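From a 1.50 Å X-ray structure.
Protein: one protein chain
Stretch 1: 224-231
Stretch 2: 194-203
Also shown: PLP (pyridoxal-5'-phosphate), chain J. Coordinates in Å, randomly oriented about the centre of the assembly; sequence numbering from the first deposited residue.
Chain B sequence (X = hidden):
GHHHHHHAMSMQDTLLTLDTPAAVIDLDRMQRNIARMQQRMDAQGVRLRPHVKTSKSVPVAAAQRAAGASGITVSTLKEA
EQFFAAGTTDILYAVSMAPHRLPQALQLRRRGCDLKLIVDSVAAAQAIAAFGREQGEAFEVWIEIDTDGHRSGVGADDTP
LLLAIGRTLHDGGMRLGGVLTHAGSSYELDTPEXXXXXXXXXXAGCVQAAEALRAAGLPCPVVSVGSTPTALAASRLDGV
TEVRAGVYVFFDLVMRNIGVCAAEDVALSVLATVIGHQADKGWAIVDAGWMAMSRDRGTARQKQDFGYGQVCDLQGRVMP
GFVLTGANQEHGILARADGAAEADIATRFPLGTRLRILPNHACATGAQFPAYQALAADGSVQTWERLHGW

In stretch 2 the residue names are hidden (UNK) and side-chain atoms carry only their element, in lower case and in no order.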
ATOM      1  N   SER B 224      24.945   3.334  16.752  1.00 12.26           N
ATOM      2  CA  SER B 224      23.714   2.531  16.464  1.00 11.77           C
ATOM      3  C   SER B 224      23.827   2.043  15.054  1.00 11.98           C
ATOM      4  O   SER B 224      23.955   2.867  14.084  1.00 13.75           O
ATOM      5  CB  SER B 224      22.553   3.500  16.677  1.00 12.56           C
ATOM      6  OG  SER B 224      21.328   2.822  16.406  1.00 13.72           O
ATOM      7  N   VAL B 225      23.701   0.733  14.841  1.00 11.90           N
ATOM      8  CA  VAL B 225      23.725   0.157  13.469  1.00 12.48           C
ATOM      9  C   VAL B 225      22.483  -0.658  13.241  1.00 13.43           C
ATOM     10  O   VAL B 225      21.827  -1.029  14.220  1.00 15.37           O
ATOM     11  CB  VAL B 225      24.990  -0.745  13.204  1.00 13.77           C
ATOM     12  CG1 VAL B 225      26.268   0.066  13.546  1.00 15.32           C
ATOM     13  CG2 VAL B 225      24.942  -2.018  14.090  1.00 16.55           C
ATOM     14  N   GLY B 226      22.217  -1.017  11.997  1.00 14.93           N
ATOM     15  CA  GLY B 226      21.379  -2.222  11.783  1.00 18.32           C
ATOM     16  C   GLY B 226      20.467  -2.211  10.602  1.00 15.19           C
ATOM     17  O   GLY B 226      19.922  -1.195  10.228  1.00 17.54           O
ATOM     18  N   SER B 227      20.240  -3.424  10.134  1.00 16.63           N
ATOM     19  CA  SER B 227      19.129  -3.830   9.286  1.00 14.25           C
ATOM     20  C   SER B 227      18.909  -5.267   9.813  1.00 16.25           C
ATOM     21  O   SER B 227      19.801  -5.844  10.458  1.00 17.18           O
ATOM     22  CB  SER B 227      19.505  -3.822   7.798  1.00 16.06           C
ATOM     23  OG  SER B 227      20.538  -4.791   7.539  1.00 17.53           O
ATOM     24  N   THR B 228      17.772  -5.886   9.510  1.00 15.29           N
ATOM     25  CA  THR B 228      17.535  -7.233  10.032  1.00 15.46           C
ATOM     26  C   THR B 228      18.649  -8.173   9.504  1.00 16.15           C
ATOM     27  O   THR B 228      19.180  -8.960  10.281  1.00 17.67           O
ATOM     28  CB  THR B 228      16.076  -7.701   9.697  1.00 14.26           C
ATOM     29  OG1 THR B 228      15.251  -7.129  10.704  1.00 14.51           O
ATOM     30  CG2 THR B 228      15.997  -9.257   9.822  1.00 17.09           C
ATOM     31  N   PRO B 229      18.949  -8.153   8.181  1.00 14.60           N
ATOM     32  CA  PRO B 229      19.974  -9.162   7.732  1.00 18.60           C
ATOM     33  C   PRO B 229      21.345  -8.962   8.431  1.00 17.11           C
ATOM     34  O   PRO B 229      22.009  -9.952   8.758  1.00 20.96           O
ATOM     35  CB  PRO B 229      20.053  -8.912   6.235  1.00 18.78           C
ATOM     36  CG  PRO B 229      18.647  -8.307   5.881  1.00 16.61           C
ATOM     37  CD  PRO B 229      18.319  -7.434   7.053  1.00 16.94           C
ATOM     38  N   THR B 230      21.810  -7.702   8.553  1.00 17.40           N
ATOM     39  CA  THR B 230      23.151  -7.499   9.174  1.00 18.24           C
ATOM     40  C   THR B 230      23.070  -7.710  10.666  1.00 19.54           C
ATOM     41  O   THR B 230      24.054  -8.151  11.263  1.00 18.62           O
ATOM     42  CB  THR B 230      23.758  -6.117   8.892  1.00 18.36           C
ATOM     43  OG1 THR B 230      22.796  -5.078   9.210  1.00 18.83           O
ATOM     44  CG2 THR B 230      24.110  -6.028   7.400  1.00 20.33           C
ATOM     45  N   ALA B 231      21.921  -7.439  11.305  1.00 16.94           N
ATOM     46  CA  ALA B 231      21.809  -7.774  12.763  1.00 15.85           C
ATOM     47  C   ALA B 231      22.045  -9.263  13.013  1.00 18.78           C
ATOM     48  O   ALA B 231      22.678  -9.673  13.999  1.00 21.94           O
ATOM     49  CB  ALA B 231      20.480  -7.359  13.376  1.00 19.84           C
ATOM     50  N   UNK B 194      28.572 -12.848   2.242  1.00 22.36           N
ATOM     51  CA  UNK B 194      28.413 -11.450   1.840  1.00 22.90           C
ATOM     52  C   UNK B 194      27.724 -10.670   2.939  1.00 23.78           C
ATOM     53  O   UNK B 194      28.058  -9.496   3.151  1.00 21.72           O
ATOM     54  c   UNK B 194      27.638 -11.377   0.553  1.00 25.02           C
ATOM     55  N   UNK B 195      26.748 -11.305   3.624  1.00 20.39           N
ATOM     56  CA  UNK B 195      26.029 -10.582   4.707  1.00 19.96           C
ATOM     57  C   UNK B 195      26.991 -10.303   5.873  1.00 19.40           C
ATOM     58  O   UNK B 195      26.917  -9.272   6.522  1.00 20.46           O
ATOM     59  c   UNK B 195      22.890 -10.125   4.273  1.00 21.81           C
ATOM     60  c   UNK B 195      22.713 -12.590   4.687  1.00 22.81           C
ATOM     61  c   UNK B 195      24.832 -11.410   5.203  1.00 20.61           C
ATOM     62  c   UNK B 195      23.637 -11.446   4.248  1.00 19.73           C
ATOM     63  N   UNK B 196      27.832 -11.292   6.235  1.00 21.15           N
ATOM     64  CA  UNK B 196      28.740 -11.118   7.353  1.00 23.41           C
ATOM     65  C   UNK B 196      29.729  -9.979   7.021  1.00 20.58           C
ATOM     66  O   UNK B 196      30.043  -9.146   7.883  1.00 20.01           O
ATOM     67  c   UNK B 196      30.506 -12.353   8.831  1.00 29.38           C
ATOM     68  c   UNK B 196      31.234 -13.681   9.088  1.00 49.43           C
ATOM     69  o   UNK B 196      30.624 -14.710   9.293  1.00 53.54           O
ATOM     70  n   UNK B 196      32.525 -13.638   9.052  1.00 56.99           N
ATOM     71  c   UNK B 196      29.499 -12.445   7.651  1.00 22.75           C
ATOM     72  N   UNK B 197      30.198  -9.931   5.780  1.00 21.29           N
ATOM     73  CA  UNK B 197      31.176  -8.885   5.351  1.00 21.37           C
ATOM     74  C   UNK B 197      30.492  -7.528   5.386  1.00 17.83           C
ATOM     75  O   UNK B 197      31.112  -6.551   5.867  1.00 20.13           O
ATOM     76  c   UNK B 197      31.724  -9.178   3.923  1.00 22.85           C
ATOM     77  N   UNK B 198      29.241  -7.426   4.927  1.00 19.01           N
ATOM     78  CA  UNK B 198      28.546  -6.110   4.918  1.00 18.56           C
ATOM     79  C   UNK B 198      28.296  -5.695   6.367  1.00 19.07           C
ATOM     80  O   UNK B 198      28.444  -4.518   6.660  1.00 18.97           O
ATOM     81  c   UNK B 198      25.151  -5.123   3.416  1.00 22.13           C
ATOM     82  c   UNK B 198      26.455  -4.844   4.128  1.00 16.49           C
ATOM     83  c   UNK B 198      27.261  -6.186   4.060  1.00 17.39           C
ATOM     84  c   UNK B 198      27.229  -3.667   3.527  1.00 19.84           C
ATOM     85  N   UNK B 199      27.942  -6.642   7.260  1.00 16.23           N
ATOM     86  CA  UNK B 199      27.669  -6.309   8.663  1.00 17.22           C
ATOM     87  C   UNK B 199      28.959  -5.699   9.218  1.00 15.73           C
ATOM     88  O   UNK B 199      28.891  -4.764  10.057  1.00 17.62           O
ATOM     89  c   UNK B 199      27.166  -7.502   9.454  1.00 19.20           C
ATOM     90  N   UNK B 200      30.109  -6.317   8.912  1.00 18.44           N
ATOM     91  CA  UNK B 200      31.446  -5.774   9.396  1.00 18.63           C
ATOM     92  C   UNK B 200      31.722  -4.363   8.790  1.00 16.97           C
ATOM     93  O   UNK B 200      32.196  -3.469   9.527  1.00 17.94           O
ATOM     94  c   UNK B 200      34.199  -5.750  10.818  1.00 24.69           C
ATOM     95  c   UNK B 200      33.948  -6.156   9.390  1.00 21.86           C
ATOM     96  c   UNK B 200      32.566  -6.738   9.072  1.00 19.38           C
ATOM     97  o   UNK B 200      35.172  -4.952  10.975  1.00 23.51           O
ATOM     98  o   UNK B 200      33.469  -6.125  11.787  1.00 21.83           O
ATOM     99  N   UNK B 201      31.411  -4.134   7.513  1.00 18.02           N
ATOM    100  CA  UNK B 201      31.596  -2.787   6.887  1.00 15.47           C
ATOM    101  C   UNK B 201      30.681  -1.778   7.608  1.00 15.65           C
ATOM    102  O   UNK B 201      31.084  -0.615   7.869  1.00 17.21           O
ATOM    103  n   UNK B 201      31.284   1.130   1.162  1.00 52.93           N
ATOM    104  c   UNK B 201      31.654   0.030   1.786  1.00 45.21           C
ATOM    105  c   UNK B 201      31.045  -1.949   3.034  1.00 39.99           C
ATOM    106  n   UNK B 201      32.941  -0.350   1.792  1.00 59.12           N
ATOM    107  n   UNK B 201      30.737  -0.743   2.339  1.00 52.28           N
ATOM    108  c   UNK B 201      31.230  -2.827   5.399  1.00 18.92           C
ATOM    109  c   UNK B 201      31.278  -1.592   4.562  1.00 23.82           C
ATOM    110  N   UNK B 202      29.434  -2.170   7.914  1.00 15.38           N
ATOM    111  CA  UNK B 202      28.474  -1.252   8.588  1.00 16.10           C
ATOM    112  C   UNK B 202      29.008  -0.898  10.008  1.00 14.97           C
ATOM    113  O   UNK B 202      29.056   0.273  10.411  1.00 14.72           O
ATOM    114  c   UNK B 202      24.690  -1.873   9.537  1.00 19.05           C
ATOM    115  c   UNK B 202      26.029  -1.148   9.299  1.00 15.78           C
ATOM    116  o   UNK B 202      24.672  -3.106   9.838  1.00 21.60           O
ATOM    117  c   UNK B 202      27.123  -2.012   8.681  1.00 17.47           C
ATOM    118  o   UNK B 202      23.622  -1.173   9.508  1.00 19.02           O
ATOM    119  N   UNK B 203      29.467  -1.937  10.769  1.00 14.73           N
ATOM    120  CA  UNK B 203      30.006  -1.715  12.116  1.00 17.12           C
ATOM    121  C   UNK B 203      31.217  -0.822  11.991  1.00 15.57           C
ATOM    122  O   UNK B 203      31.359   0.173  12.732  1.00 15.66           O
ATOM    123  c   UNK B 203      31.860  -4.099  14.568  1.00 18.29           C
ATOM    124  n   UNK B 203      33.147  -4.024  13.780  1.00 18.78           N
ATOM    125  c   UNK B 203      30.910  -2.952  14.213  1.00 16.49           C
ATOM    126  c   UNK B 203      30.433  -3.073  12.787  1.00 16.72           C
ATOM    127  n   UNK B 203      35.191  -3.145  13.171  1.00 21.37           N
ATOM    128  n   UNK B 203      34.132  -2.305  15.076  1.00 20.42           N
ATOM    129  c   UNK B 203      34.131  -3.114  14.004  1.00 15.97           C
TER
HETATM  130  N1  PLP J 402      17.129   1.533  10.724  1.00 12.46           N
HETATM  131  C2  PLP J 402      16.570   2.393   9.850  1.00 11.46           C
HETATM  132  C2A PLP J 402      17.077   3.812   9.730  1.00 13.68           C
HETATM  133  C3  PLP J 402      15.464   1.940   9.040  1.00 12.81           C
HETATM  134  O3  PLP J 402      14.900   2.795   8.201  1.00 15.43           O
HETATM  135  C4  PLP J 402      15.031   0.575   9.190  1.00 13.72           C
HETATM  136  C4A PLP J 402      13.914   0.131   8.423  1.00 21.05           C
HETATM  137  C5  PLP J 402      15.685  -0.261  10.143  1.00 12.50           C
HETATM  138  C6  PLP J 402      16.790   0.246  10.843  1.00 12.80           C
HETATM  139  C5A PLP J 402      15.272  -1.700  10.333  1.00 16.46           C
HETATM  140  O4P PLP J 402      15.625  -2.471   9.094  1.00 15.07           O
HETATM  141  P   PLP J 402      14.927  -3.902   8.910  1.00 13.99           P
HETATM  142  O1P PLP J 402      15.128  -4.559  10.224  1.00 17.22           O
HETATM  143  O2P PLP J 402      15.732  -4.527   7.825  1.00 15.05           O
HETATM  144  O3P PLP J 402      13.491  -3.720   8.633  1.00 19.34           O

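Position 194 carries a single side-chain carbon, out of reach of stretch 1; it is alanine, Ala-194. Position 195 has four carbons, forked at the second, without nitrogen or oxygen, and one tip carbon packs on the proline ring at Pro-229 CB. This is the skeleton of leucine, and Pro-229 CB lies 3.7 Å from Leu-195 CD2. At position 196 three carbons extend in line, the third bearing one oxygen and one nitrogen, which makes it Gln-196; its CA-to-CB bond points away from stretch 1, and the residue is solvent exposed. Position 197, again one carbon, is Ala-197 on the exposed side of the helix.

Position 198 repeats the four-carbon fork, its branching carbon lightly touching Thr-230 CG2, and is Leu-198. Its CA-to-CB bond points sideways with respect to stretch 1, and Leu-198 CG is 4.2 Å from Thr-230 CG2. Position 199 has one carbon, directed toward stretch 1 and set against Thr-230, and is Ala-199. Ala-199 CB is 3.7 Å from both Thr-230 CB and Thr-230 O.

Position 200 shows three carbons, the last carrying two oxygens, the carboxylate of Glu-200, out of reach of stretch 1. Position 201 has three carbons, a nitrogen and a carbon with two further nitrogens, a guanidinium; Arg-201 is exposed. Position 202 is another three-carbon carboxylate, but buried and with its CA-to-CB bond toward stretch 1; its two oxygens meet Thr-230 OG1 and Gly-226 N, and its carboxylate carbon packs against Val-225 CB. This is Glu-202, which accepts a hydrogen bond from Thr-230 OG1 at OE1 (2.8 Å) and a weak one from Gly-226 N at OE2 (2.9 Å), while its CD lies 3.8 Å from Val-225 CB. At position 203 three carbons, a nitrogen and a carbon with two further nitrogens follow CA; the CA-to-CB bond is sideways, and the CA lies 4.4 Å from Val-225 CG1. This is Arg-203. Its end leads away from stretch 1, and its NH2 and NE bind Glu-200 OE1 (2.8 Å) and OE2 (2.9 Å) in a salt bridge within the helix.

The contact centers on Thr-230, whose side chain fits as a knob among Leu-195, Leu-198, Ala-199 and Glu-202. The helices come closest at Ala-199 and Thr-230, whose CA atoms are 4.7 Å apart, and the extended Glu-202 spans from the helix of stretch 1 to the loop before it, tying Thr-230 to Gly-226. The phi/psi of Gly-226 (146°/151°) would jam a CB against the preceding carbonyl oxygen. Beyond this loop, Thr-228 holds the PLP phosphate through its N to O2P (3.0 Å) and its OG1 to O1P (2.6 Å), so the segment braced by stretch 2 also binds the cofactor.

Stretch 2 (194-203) ALQALAERER
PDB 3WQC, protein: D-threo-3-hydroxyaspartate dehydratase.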